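Local structure of odorant-binding protein (5DIC) at residues A[5-8]-A[9-13]; A[40-43]-A[44-47]; A[51-55]-A[56-60]. The protein binds fatty acids such as palmitic acid and, as an odorant-binding protein of the blowfly oral disk, probably carries such ligands in chemosensing. All blocks are in the same frame, centred on the assembly; numbering follows the deposited sequence.

Contact 1 (A[5-8]-A[9-13]). With PLM (palmitic acid), chain B.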
loop_
_atom_site.group_PDB
_atom_site.type_symbol
_atom_site.label_atom_id
_atom_site.label_comp_id
_atom_site.label_asym_id
_atom_site.label_seq_id
_atom_site.Cartn_x
_atom_site.Cartn_y
_atom_site.Cartn_z
ATOM N N THR A 5 -12.186 7.044 7.805
ATOM C CA THR A 5 -13.514 7.631 7.779
ATOM C C THR A 5 -14.432 6.697 6.953
ATOM O O THR A 5 -13.963 5.822 6.233
ATOM C CB THR A 5 -13.504 9.007 7.109
ATOM O OG1 THR A 5 -13.130 8.857 5.741
ATOM C CG2 THR A 5 -12.553 9.963 7.793
ATOM N N GLU A 6 -15.737 6.901 7.035
ATOM C CA GLU A 6 -16.663 6.118 6.240
ATOM C C GLU A 6 -16.401 6.351 4.752
ATOM O O GLU A 6 -16.478 5.415 3.943
ATOM C CB GLU A 6 -18.117 6.449 6.616
ATOM C CG GLU A 6 -18.490 6.068 8.048
ATOM C CD GLU A 6 -18.199 4.609 8.369
ATOM O OE1 GLU A 6 -18.763 3.719 7.698
ATOM O OE2 GLU A 6 -17.389 4.330 9.287
ATOM N N GLU A 7 -16.028 7.573 4.379
ATOM C CA GLU A 7 -15.718 7.857 2.969
ATOM C C GLU A 7 -14.482 7.026 2.543
ATOM O O GLU A 7 -14.441 6.443 1.453
ATOM C CB GLU A 7 -15.439 9.354 2.727
ATOM C CG GLU A 7 -15.094 9.680 1.269
ATOM C CD GLU A 7 -14.707 11.131 1.007
ATOM O OE1 GLU A 7 -14.870 11.991 1.902
ATOM O OE2 GLU A 7 -14.248 11.416 -0.129
ATOM N N GLN A 8 -13.440 7.013 3.376
ATOM C CA GLN A 8 -12.238 6.231 3.053
ATOM C C GLN A 8 -12.535 4.739 2.993
ATOM O O GLN A 8 -12.026 4.033 2.119
ATOM C CB GLN A 8 -11.139 6.500 4.066
ATOM C CG GLN A 8 -10.532 7.896 3.968
ATOM C CD GLN A 8 -9.526 8.135 5.056
ATOM O OE1 GLN A 8 -9.826 7.964 6.246
ATOM N NE2 GLN A 8 -8.317 8.531 4.668
ATOM N N LYS A 9 -13.360 4.239 3.905
ATOM C CA LYS A 9 -13.691 2.805 3.873
ATOM C C LYS A 9 -14.355 2.436 2.548
ATOM O O LYS A 9 -14.074 1.365 1.991
ATOM C CB LYS A 9 -14.617 2.407 5.017
ATOM C CG LYS A 9 -13.984 2.482 6.394
ATOM C CD LYS A 9 -15.044 2.228 7.466
ATOM C CE LYS A 9 -14.540 2.430 8.876
ATOM N NZ LYS A 9 -15.646 2.231 9.852
ATOM N N ALA A 10 -15.262 3.297 2.079
ATOM C CA ALA A 10 -15.927 3.033 0.801
ATOM C C ALA A 10 -14.927 3.039 -0.357
ATOM O O ALA A 10 -15.000 2.182 -1.251
ATOM C CB ALA A 10 -17.041 4.023 0.550
ATOM N N LYS A 11 -13.989 3.978 -0.335
ATOM C CA LYS A 11 -12.927 3.995 -1.360
ATOM C C LYS A 11 -12.050 2.757 -1.309
ATOM O O LYS A 11 -11.672 2.235 -2.345
ATOM C CB LYS A 11 -12.071 5.249 -1.207
ATOM C CG LYS A 11 -12.762 6.524 -1.636
ATOM C CD LYS A 11 -11.871 7.743 -1.456
ATOM C CE LYS A 11 -12.563 8.990 -1.944
ATOM N NZ LYS A 11 -11.768 10.217 -1.670
ATOM N N VAL A 12 -11.742 2.291 -0.116
ATOM C CA VAL A 12 -10.940 1.094 0.009
ATOM C C VAL A 12 -11.638 -0.064 -0.723
ATOM O O VAL A 12 -11.006 -0.815 -1.475
ATOM C CB VAL A 12 -10.684 0.702 1.480
ATOM C CG1 VAL A 12 -10.106 -0.690 1.602
ATOM C CG2 VAL A 12 -9.740 1.699 2.133
ATOM N N LYS A 13 -12.944 -0.223 -0.493
ATOM C CA LYS A 13 -13.681 -1.287 -1.160
ATOM C C LYS A 13 -13.697 -1.138 -2.670
ATOM O O LYS A 13 -13.510 -2.102 -3.394
ATOM C CB LYS A 13 -15.083 -1.387 -0.589
ATOM C CG LYS A 13 -15.971 -2.350 -1.297
ATOM C CD LYS A 13 -15.500 -3.783 -1.252
ATOM C CE LYS A 13 -16.581 -4.676 -1.840
ATOM N NZ LYS A 13 -16.040 -5.997 -2.241
HETATM C C1 PLM B . -8.165 5.959 -0.359
HETATM O O1 PLM B . -7.268 6.805 -0.102
HETATM O O2 PLM B . -8.629 5.815 -1.504
HETATM C C2 PLM B . -8.702 5.015 0.688
HETATM C C3 PLM B . -7.924 5.068 1.995
HETATM C C4 PLM B . -6.565 4.413 1.862
HETATM C C5 PLM B . -6.004 4.170 3.252
HETATM C C6 PLM B . -4.534 3.826 3.195
HETATM C C7 PLM B . -3.711 5.069 2.943
HETATM C C8 PLM B . -2.273 4.658 3.130
HETATM C C9 PLM B . -1.425 5.613 2.326
HETATM C CA PLM B . 0.060 5.562 2.648
HETATM C CB PLM B . 0.949 5.007 1.554
HETATM C CC PLM B . 2.284 4.511 2.099
HETATM C CD PLM B . 2.624 3.125 1.553
HETATM C CE PLM B . 2.876 3.104 0.034
HETATM C CF PLM B . 3.347 1.714 -0.433
HETATM C CG PLM B . 3.696 1.611 -1.910
#
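From T5 to K13 the backbone turns into helix 6-22, with K9 N bonded to T5 O, A10 N to E6 O, K11 N to E7 O and V12 N to Q8 O. The start of this helix is a worked example of the capping box. T5, at the N-cap, accepts from Q8 N through OG1 (3.0 Å), while its own N gives a nearly straight bond to Q8 OE1 (3.0 Å), in the carbonyl plane and on a lone pair. Two salt bridges then run along the outer surface. E6 bends at chi2 (-54°), which brings its carboxylate across the end of the extended K9 chain; K9 NZ reaches E6 OE2 on its syn side, at 2.8 Å. E7 and K11 instead lie side by side and point the same way, and K11 NZ approaches E7 OE2 from above the carboxylate plane, at a longer 3.2 Å. The neighbouring flank of the helix faces the fatty-acid headgroup. There the carboxylate of palmitic acid, which is hydrogen-bonded to K72, has its O2 3.5 Å from K11 CB, and the methyl V12 CG2 rests 3.8 Å from C2 of the ligand.

Contact 2 (A[40-43]-A[44-47])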
loop_
_atom_site.group_PDB
_atom_site.type_symbol
_atom_site.label_atom_id
_atom_site.label_comp_id
_atom_site.label_asym_id
_atom_site.label_seq_id
_atom_site.Cartn_x
_atom_site.Cartn_y
_atom_site.Cartn_z
ATOM N N ASN A 40 3.673 -13.768 3.959
ATOM C CA ASN A 40 4.111 -14.630 2.891
ATOM C C ASN A 40 3.153 -14.501 1.725
ATOM O O ASN A 40 2.552 -15.490 1.284
ATOM C CB ASN A 40 4.189 -16.080 3.373
ATOM C CG ASN A 40 5.107 -16.249 4.571
ATOM O OD1 ASN A 40 6.199 -15.675 4.620
ATOM N ND2 ASN A 40 4.668 -17.042 5.549
ATOM N N PRO A 41 2.991 -13.272 1.217
ATOM C CA PRO A 41 2.039 -13.130 0.140
ATOM C C PRO A 41 2.472 -13.882 -1.106
ATOM O O PRO A 41 3.684 -14.016 -1.394
ATOM C CB PRO A 41 2.048 -11.634 -0.144
ATOM C CG PRO A 41 3.420 -11.207 0.208
ATOM C CD PRO A 41 3.805 -12.053 1.390
ATOM N N THR A 42 1.484 -14.309 -1.863
ATOM C CA THR A 42 1.728 -14.880 -3.171
ATOM C C THR A 42 2.064 -13.770 -4.187
ATOM O O THR A 42 1.815 -12.585 -3.914
ATOM C CB THR A 42 0.513 -15.650 -3.663
ATOM O OG1 THR A 42 -0.535 -14.709 -3.850
ATOM C CG2 THR A 42 0.057 -16.730 -2.668
ATOM N N PRO A 43 2.534 -14.145 -5.383
ATOM C CA PRO A 43 2.835 -13.116 -6.386
ATOM C C PRO A 43 1.619 -12.237 -6.724
ATOM O O PRO A 43 1.762 -11.033 -6.855
ATOM C CB PRO A 43 3.347 -13.924 -7.588
ATOM C CG PRO A 43 3.995 -15.104 -6.929
ATOM C CD PRO A 43 3.091 -15.456 -5.777
ATOM N N ALA A 44 0.429 -12.825 -6.842
ATOM C CA ALA A 44 -0.742 -12.045 -7.191
ATOM C C ALA A 44 -1.164 -11.150 -6.029
ATOM O O ALA A 44 -1.701 -10.069 -6.256
ATOM C CB ALA A 44 -1.897 -12.930 -7.639
ATOM N N MET A 45 -0.928 -11.582 -4.785
ATOM C CA MET A 45 -1.172 -10.694 -3.663
ATOM C C MET A 45 -0.232 -9.476 -3.663
ATOM O O MET A 45 -0.662 -8.368 -3.332
ATOM C CB MET A 45 -1.078 -11.466 -2.345
ATOM C CG MET A 45 -2.184 -12.500 -2.186
ATOM S SD MET A 45 -1.914 -13.660 -0.843
ATOM C CE MET A 45 -2.098 -12.555 0.546
ATOM N N LYS A 46 1.032 -9.691 -4.035
ATOM C CA LYS A 46 1.940 -8.558 -4.188
ATOM C C LYS A 46 1.473 -7.621 -5.289
ATOM O O LYS A 46 1.535 -6.395 -5.143
ATOM C CB LYS A 46 3.360 -9.049 -4.498
ATOM C CG LYS A 46 4.005 -9.837 -3.366
ATOM C CD LYS A 46 5.453 -10.185 -3.763
ATOM C CE LYS A 46 6.216 -10.992 -2.756
ATOM N NZ LYS A 46 7.567 -11.258 -3.349
ATOM N N CYS A 47 1.003 -8.182 -6.394
ATOM C CA CYS A 47 0.480 -7.322 -7.437
ATOM C C CYS A 47 -0.780 -6.586 -7.009
ATOM O O CYS A 47 -0.938 -5.411 -7.316
ATOM C CB CYS A 47 0.184 -8.103 -8.692
ATOM S SG CYS A 47 1.643 -8.692 -9.590
#
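T42 OG1 has two partners: it accepts a bond from M45 N (3.3 Å) and is hydrogen-bonded to a carboxylate oxygen of E29, on helix 27-34. A first torsion of 65° sets this hydroxyl between the backbone N and the carbonyl carbon of T42, turned toward the N-H of M45, three residues on. The return half of the arrangement uses sulfur. T42 N points at M45 SD along an almost straight line (170°), yet the bond is weak, with sulfur and nitrogen 3.6 Å apart. Together the two bonds make a capping box at the start of helix 43-55, in which a thioether stands where glutamate is the familiar acceptor. M45 has its CG anti to its carbonyl carbon, beside its own N (chi1 -66°), and continues extended at chi2, which brings SD next to T42 N; a bend at chi3 then turns CE toward P41 CA. T42 OG1 also lies 3.2 Å from M45 CG. M45 also touches E29, K32 and L33 of helix 27-34. P41 packs on the first turn through CB and CG: its CB touches M45 CB (3.8 Å) and its CG crosses the aliphatic part of K46 at CG (3.9 Å). Both P41 and K46 lean on F102 of helix 97-113, and K46 NZ ends in a salt bridge with D99. One residue on, C47 N bonds to P43 O (3.0 Å), and C47 SG forms the disulfide with C98.

Contact 3 (A[51-55]-A[56-60]). With PLM (palmitic acid), chain B.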
loop_
_atom_site.group_PDB
_atom_site.type_symbol
_atom_site.label_atom_id
_atom_site.label_comp_id
_atom_site.label_asym_id
_atom_site.label_seq_id
_atom_site.Cartn_x
_atom_site.Cartn_y
_atom_site.Cartn_z
ATOM N N CYS A 51 -1.103 -2.591 -7.065
ATOM C CA CYS A 51 -2.263 -1.976 -7.684
ATOM C C CYS A 51 -3.004 -1.050 -6.726
ATOM O O CYS A 51 -3.400 0.050 -7.095
ATOM C CB CYS A 51 -3.202 -3.060 -8.216
ATOM S SG CYS A 51 -4.742 -2.509 -8.926
ATOM N N PHE A 52 -3.202 -1.508 -5.486
ATOM C CA PHE A 52 -3.960 -0.721 -4.539
ATOM C C PHE A 52 -3.272 0.620 -4.338
ATOM O O PHE A 52 -3.923 1.669 -4.338
ATOM C CB PHE A 52 -4.134 -1.509 -3.251
ATOM C CG PHE A 52 -4.989 -0.809 -2.247
ATOM C CD1 PHE A 52 -6.368 -0.955 -2.277
ATOM C CD2 PHE A 52 -4.433 0.011 -1.295
ATOM C CE1 PHE A 52 -7.167 -0.290 -1.376
ATOM C CE2 PHE A 52 -5.233 0.696 -0.385
ATOM C CZ PHE A 52 -6.596 0.534 -0.452
ATOM N N PHE A 53 -1.972 0.586 -4.090
ATOM C CA PHE A 53 -1.231 1.824 -3.892
ATOM C C PHE A 53 -1.173 2.715 -5.100
ATOM O O PHE A 53 -1.134 3.944 -4.960
ATOM C CB PHE A 53 0.143 1.503 -3.274
ATOM C CG PHE A 53 0.001 0.976 -1.857
ATOM C CD1 PHE A 53 -0.586 1.752 -0.868
ATOM C CD2 PHE A 53 0.389 -0.305 -1.545
ATOM C CE1 PHE A 53 -0.786 1.246 0.400
ATOM C CE2 PHE A 53 0.214 -0.830 -0.280
ATOM C CZ PHE A 53 -0.388 -0.048 0.693
ATOM N N GLU A 54 -1.222 2.113 -6.277
ATOM C CA GLU A 54 -1.391 2.889 -7.505
ATOM C C GLU A 54 -2.770 3.567 -7.560
ATOM O O GLU A 54 -2.882 4.761 -7.853
ATOM C CB GLU A 54 -1.175 2.010 -8.736
ATOM C CG GLU A 54 0.248 1.535 -8.924
ATOM C CD GLU A 54 0.423 0.437 -9.955
ATOM O OE1 GLU A 54 -0.587 -0.170 -10.390
ATOM O OE2 GLU A 54 1.594 0.157 -10.322
ATOM N N LYS A 55 -3.831 2.796 -7.274
ATOM C CA LYS A 55 -5.170 3.340 -7.421
ATOM C C LYS A 55 -5.471 4.453 -6.408
ATOM O O LYS A 55 -6.291 5.320 -6.693
ATOM C CB LYS A 55 -6.212 2.239 -7.269
ATOM C CG LYS A 55 -6.204 1.150 -8.303
ATOM C CD LYS A 55 -6.440 1.616 -9.716
ATOM C CE LYS A 55 -6.376 0.412 -10.639
ATOM N NZ LYS A 55 -6.432 0.765 -12.068
ATOM N N ILE A 56 -4.841 4.410 -5.233
ATOM C CA ILE A 56 -5.047 5.495 -4.274
ATOM C C ILE A 56 -4.086 6.660 -4.513
ATOM O O ILE A 56 -4.133 7.627 -3.757
ATOM C CB ILE A 56 -5.012 5.019 -2.812
ATOM C CG1 ILE A 56 -3.619 4.579 -2.367
ATOM C CG2 ILE A 56 -6.015 3.905 -2.592
ATOM C CD1 ILE A 56 -3.488 4.411 -0.868
ATOM N N GLY A 57 -3.266 6.598 -5.569
ATOM C CA GLY A 57 -2.465 7.729 -5.957
ATOM C C GLY A 57 -1.133 7.837 -5.246
ATOM O O GLY A 57 -0.452 8.867 -5.390
ATOM N N THR A 58 -0.697 6.801 -4.526
ATOM C CA THR A 58 0.536 6.862 -3.772
ATOM C C THR A 58 1.765 6.284 -4.478
ATOM O O THR A 58 2.889 6.476 -4.006
ATOM C CB THR A 58 0.389 6.187 -2.381
ATOM O OG1 THR A 58 0.058 4.793 -2.512
ATOM C CG2 THR A 58 -0.613 6.950 -1.505
ATOM N N LEU A 59 1.557 5.572 -5.572
ATOM C CA LEU A 59 2.627 4.894 -6.276
ATOM C C LEU A 59 2.364 4.953 -7.761
ATOM O O LEU A 59 1.238 4.741 -8.201
ATOM C CB LEU A 59 2.691 3.428 -5.832
ATOM C CG LEU A 59 3.843 2.575 -6.358
ATOM C CD1 LEU A 59 5.161 3.017 -5.773
ATOM C CD2 LEU A 59 3.607 1.092 -6.089
ATOM N N LYS A 60 3.390 5.287 -8.534
ATOM C CA LYS A 60 3.243 5.315 -9.992
ATOM C C LYS A 60 4.562 4.903 -10.611
ATOM O O LYS A 60 5.595 5.517 -10.319
ATOM C CB LYS A 60 2.836 6.695 -10.469
ATOM C CG LYS A 60 2.726 6.800 -11.963
ATOM C CD LYS A 60 2.283 8.199 -12.381
ATOM C CE LYS A 60 2.076 8.303 -13.880
ATOM N NZ LYS A 60 0.674 7.990 -14.287
HETATM C C1 PLM B . -8.165 5.959 -0.359
HETATM O O1 PLM B . -7.268 6.805 -0.102
HETATM O O2 PLM B . -8.629 5.815 -1.504
HETATM C C2 PLM B . -8.702 5.015 0.688
HETATM C C3 PLM B . -7.924 5.068 1.995
HETATM C C4 PLM B . -6.565 4.413 1.862
HETATM C C5 PLM B . -6.004 4.170 3.252
HETATM C C6 PLM B . -4.534 3.826 3.195
HETATM C C7 PLM B . -3.711 5.069 2.943
HETATM C C8 PLM B . -2.273 4.658 3.130
HETATM C C9 PLM B . -1.425 5.613 2.326
HETATM C CA PLM B . 0.060 5.562 2.648
HETATM C CB PLM B . 0.949 5.007 1.554
HETATM C CC PLM B . 2.284 4.511 2.099
HETATM C CD PLM B . 2.624 3.125 1.553
HETATM C CE PLM B . 2.876 3.104 0.034
HETATM C CF PLM B . 3.347 1.714 -0.433
HETATM C CG PLM B . 3.696 1.611 -1.910
HETATM O O HOH W 1 -0.845 6.188 -9.088
#
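I56 lays its CG2 methyl over one face of the F52 ring, a CH-pi contact 4.2 Å from the ring centroid and 22° off its normal. The F53 ring is sandwiched: F52 CD2 lies above the rim of one face, and CF of palmitic acid sits over the centre of the opposite one, 3.6 Å above the plane. I56 CD1 approaches F53 CD1 obliquely at 3.9 Å, while T58 OG1 stands at the ring's edge, near its plane. That hydroxyl serves the backbone, for helix 43-55 ends here in a Schellman motif. G57 takes a positive phi (86°), and T58 N turns back to F53 O (2.9 Å) as G57 N bonds to E54 O. With chi1 at 61°, T58 OG1 lies between its own N and carbonyl carbon and also donates to F53 O (2.9 Å), so two donors from T58 hold this carbonyl, with L59 N a weak third. T58 CG2 lies 3.9 Å from CB of the fatty acid; the side chain also touches V68 and V69 of helix 66-77. At strand 59-60, L59 O draws close to E54 CA in a CA-H...O contact, and one water donates to E54 O (2.8 Å) and L59 O (2.7 Å).

Contacts 2 and 3 are the two ends of one helix, 43-55, their centres 16 Å apart: the first caps its start, the second closes it. Contact 1 caps helix 6-22, its centre 15 Å from that of contact 3 but 23 Å from that of contact 2. Contacts 1 and 3 meet where V12 O packs on F52 CE1 (3.9 Å), and the C19-C51 disulfide joins their helices. Both line the site of the same palmitic acid, contact 1 beside the headgroup, contact 3 from the headgroup (I56) along the chain to the tail (F53); V12 and F52 also come about 4 Å from a second one. Contact 2 stands apart, the K46 side chain about 11 Å from a ligand.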